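Local coordinates for protein hydroxylase, putative (Mycobacterium tuberculosis, PDB 3AFF) that probably hydroxylates the phenolic ring of the cholesterol-derived secosteroid 3-HSA to the catechol 3,4-DHSA, using reduced flavin and molecular oxygen, at residues K312-F316 and E317-R321. Residues are numbered along the deposited sequence; the frame is centred on the assembly and turned at random.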
ATOM      1  N   LYS A 312     -20.629   7.206 -37.234  1.00 29.28           N
ATOM      2  CA  LYS A 312     -20.782   6.342 -36.060  1.00 29.69           C
ATOM      3  C   LYS A 312     -21.466   7.003 -34.846  1.00 29.97           C
ATOM      4  O   LYS A 312     -21.540   8.212 -34.726  1.00 30.59           O
ATOM      5  CB  LYS A 312     -19.416   5.727 -35.645  1.00 29.65           C
ATOM      6  CG  LYS A 312     -18.814   4.800 -36.683  1.00 30.43           C
ATOM      7  CD  LYS A 312     -17.305   4.701 -36.524  1.00 36.00           C
ATOM      8  CE  LYS A 312     -16.782   3.531 -37.310  1.00 40.10           C
ATOM      9  NZ  LYS A 312     -15.319   3.460 -37.072  1.00 45.73           N
ATOM     10  N   GLU A 313     -21.975   6.176 -33.962  1.00 31.56           N
ATOM     11  CA  GLU A 313     -22.578   6.610 -32.723  1.00 33.24           C
ATOM     12  C   GLU A 313     -21.554   6.847 -31.607  1.00 31.33           C
ATOM     13  O   GLU A 313     -20.497   6.183 -31.556  1.00 30.99           O
ATOM     14  CB  GLU A 313     -23.576   5.576 -32.296  1.00 34.90           C
ATOM     15  CG  GLU A 313     -24.890   5.718 -33.071  1.00 42.32           C
ATOM     16  CD  GLU A 313     -25.847   4.591 -32.763  1.00 54.04           C
ATOM     17  OE1 GLU A 313     -25.496   3.716 -31.898  1.00 57.34           O
ATOM     18  OE2 GLU A 313     -26.951   4.587 -33.384  1.00 58.25           O
ATOM     19  N   ILE A 314     -21.846   7.821 -30.754  1.00 29.70           N
ATOM     20  CA  ILE A 314     -21.026   8.081 -29.574  1.00 27.89           C
ATOM     21  C   ILE A 314     -21.449   7.167 -28.395  1.00 28.74           C
ATOM     22  O   ILE A 314     -22.604   7.116 -28.032  1.00 29.53           O
ATOM     23  CB  ILE A 314     -21.062   9.551 -29.192  1.00 27.50           C
ATOM     24  CG1 ILE A 314     -20.442  10.411 -30.328  1.00 27.86           C
ATOM     25  CG2 ILE A 314     -20.329   9.747 -27.853  1.00 26.90           C
ATOM     26  CD1 ILE A 314     -20.822  11.900 -30.371  1.00 27.32           C
ATOM     27  N   PRO A 315     -20.517   6.410 -27.819  1.00 28.61           N
ATOM     28  CA  PRO A 315     -21.012   5.590 -26.727  1.00 28.74           C
ATOM     29  C   PRO A 315     -21.240   6.344 -25.409  1.00 28.13           C
ATOM     30  O   PRO A 315     -20.617   7.393 -25.144  1.00 26.98           O
ATOM     31  CB  PRO A 315     -19.928   4.517 -26.537  1.00 28.69           C
ATOM     32  CG  PRO A 315     -18.796   4.875 -27.483  1.00 30.15           C
ATOM     33  CD  PRO A 315     -19.093   6.190 -28.143  1.00 28.65           C
ATOM     34  N   PHE A 316     -22.090   5.779 -24.566  1.00 27.63           N
ATOM     35  CA  PHE A 316     -22.353   6.404 -23.281  1.00 26.61           C
ATOM     36  C   PHE A 316     -21.045   6.576 -22.494  1.00 26.91           C
ATOM     37  O   PHE A 316     -20.832   7.625 -21.890  1.00 26.64           O
ATOM     38  CB  PHE A 316     -23.411   5.634 -22.469  1.00 26.95           C
ATOM     39  CG  PHE A 316     -23.566   6.153 -21.064  1.00 26.42           C
ATOM     40  CD1 PHE A 316     -24.350   7.283 -20.804  1.00 25.04           C
ATOM     41  CD2 PHE A 316     -22.859   5.583 -20.024  1.00 27.11           C
ATOM     42  CE1 PHE A 316     -24.468   7.796 -19.496  1.00 25.30           C
ATOM     43  CE2 PHE A 316     -22.977   6.107 -18.710  1.00 28.89           C
ATOM     44  CZ  PHE A 316     -23.792   7.226 -18.465  1.00 26.66           C
ATOM     45  N   GLU A 317     -20.157   5.572 -22.514  1.00 27.21           N
ATOM     46  CA  GLU A 317     -18.917   5.639 -21.718  1.00 27.36           C
ATOM     47  C   GLU A 317     -18.054   6.820 -22.118  1.00 24.67           C
ATOM     48  O   GLU A 317     -17.399   7.394 -21.252  1.00 25.09           O
ATOM     49  CB  GLU A 317     -18.094   4.353 -21.819  1.00 28.56           C
ATOM     50  CG  GLU A 317     -17.990   3.862 -23.306  1.00 39.38           C
ATOM     51  CD  GLU A 317     -16.534   3.484 -23.801  1.00 50.15           C
ATOM     52  OE1 GLU A 317     -16.031   4.141 -24.800  1.00 51.71           O
ATOM     53  OE2 GLU A 317     -15.939   2.530 -23.185  1.00 53.41           O
ATOM     54  N   LEU A 318     -18.095   7.231 -23.393  1.00 23.13           N
ATOM     55  CA  LEU A 318     -17.325   8.399 -23.838  1.00 21.52           C
ATOM     56  C   LEU A 318     -17.920   9.717 -23.312  1.00 22.43           C
ATOM     57  O   LEU A 318     -17.188  10.631 -22.851  1.00 22.41           O
ATOM     58  CB  LEU A 318     -17.203   8.411 -25.373  1.00 21.46           C
ATOM     59  CG  LEU A 318     -16.495   9.599 -26.030  1.00 22.67           C
ATOM     60  CD1 LEU A 318     -15.137   9.952 -25.377  1.00 22.09           C
ATOM     61  CD2 LEU A 318     -16.296   9.399 -27.537  1.00 23.09           C
ATOM     62  N   ARG A 319     -19.246   9.871 -23.427  1.00 21.83           N
ATOM     63  CA  ARG A 319     -19.903  11.067 -22.871  1.00 21.41           C
ATOM     64  C   ARG A 319     -19.663  11.147 -21.358  1.00 19.36           C
ATOM     65  O   ARG A 319     -19.362  12.222 -20.814  1.00 18.17           O
ATOM     66  CB  ARG A 319     -21.410  11.031 -23.192  1.00 21.11           C
ATOM     67  CG  ARG A 319     -21.799  11.296 -24.690  1.00 23.03           C
ATOM     68  CD  ARG A 319     -23.202  10.674 -25.053  1.00 24.29           C
ATOM     69  NE  ARG A 319     -24.056  10.994 -23.986  1.00 29.74           N
ATOM     70  CZ  ARG A 319     -24.991  10.242 -23.417  1.00 29.97           C
ATOM     71  NH1 ARG A 319     -25.426   9.110 -23.904  1.00 28.49           N
ATOM     72  NH2 ARG A 319     -25.549  10.738 -22.355  1.00 34.37           N
ATOM     73  N   ALA A 320     -19.788  10.010 -20.694  1.00 19.17           N
ATOM     74  CA  ALA A 320     -19.436   9.911 -19.248  1.00 21.02           C
ATOM     75  C   ALA A 320     -18.005  10.356 -18.852  1.00 21.08           C
ATOM     76  O   ALA A 320     -17.817  11.175 -17.954  1.00 21.74           O
ATOM     77  CB  ALA A 320     -19.720   8.505 -18.739  1.00 20.76           C
ATOM     78  N   ARG A 321     -16.987   9.847 -19.539  1.00 23.58           N
ATOM     79  CA  ARG A 321     -15.607  10.385 -19.405  1.00 24.60           C
ATOM     80  C   ARG A 321     -15.551  11.901 -19.626  1.00 22.72           C
ATOM     81  O   ARG A 321     -14.831  12.613 -18.941  1.00 22.48           O
ATOM     82  CB  ARG A 321     -14.688   9.783 -20.469  1.00 25.12           C
ATOM     83  CG  ARG A 321     -14.151   8.415 -20.190  1.00 31.15           C
ATOM     84  CD  ARG A 321     -12.772   8.117 -20.932  1.00 32.00           C
ATOM     85  NE  ARG A 321     -12.686   8.313 -22.392  1.00 40.47           N
ATOM     86  CZ  ARG A 321     -12.157   9.412 -22.943  1.00 45.83           C
ATOM     87  NH1 ARG A 321     -11.739  10.368 -22.112  1.00 46.89           N
ATOM     88  NH2 ARG A 321     -12.033   9.579 -24.286  1.00 42.87           N
TER
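The phenyl ring of Phe-316 meets the guanidinium of Arg-319 edge to face: CD1 of the ring lies over one face of the guanidinium, 3.8 Å from NH1 of Arg-319, and the two planes stand 81° apart. NH1 of Arg-319 lies at the ring edge, near the plane of the Phe-316 ring, so the charge is not over the pi face. The methyl of Ala-320 approaches the ring obliquely, with CB 4.0 Å from CE2 of Phe-316. Both contacts belong to the first turn of helix 316-342, an element of the all-helical C-terminal domain of the acyl-CoA dehydrogenase fold, with Pro-315 at the N-cap position. CG of Phe-316 is anti to the backbone N (chi1 172°) and beside the carbonyl carbon, which puts CE2 next to the Ala-320 methyl. The arginine chain bends at chi3, which brings its flat end back beside the ring, and NH2 is held there by hydrogen bonds to the backbone carbonyl oxygen of Asp-391 and to O of Val-394, the C-terminal residue; Phe-316 also packs on Val-394. Before the helix, CG2 of Ile-314 sits 3.8 Å from CG of Arg-319, the two side chains crossing at about a right angle, and reaches CD2 of Leu-318 at 4.1 Å. Ile-314, Pro-315 and Leu-318 also touch helix 286-309, joining the start of one helix to the end of the preceding one. CB of Pro-315 packs 3.8 Å from CG of Glu-317, whose side chain also touches Ala-284 of a second subunit. The carbonyl oxygen of Pro-315 receives two weak bonds, from Leu-318 N and Arg-319 N, whereas the following bond is straight and short: Ala-320 N donates to Phe-316 O at 2.9 Å, with an N-H...O angle of 174°.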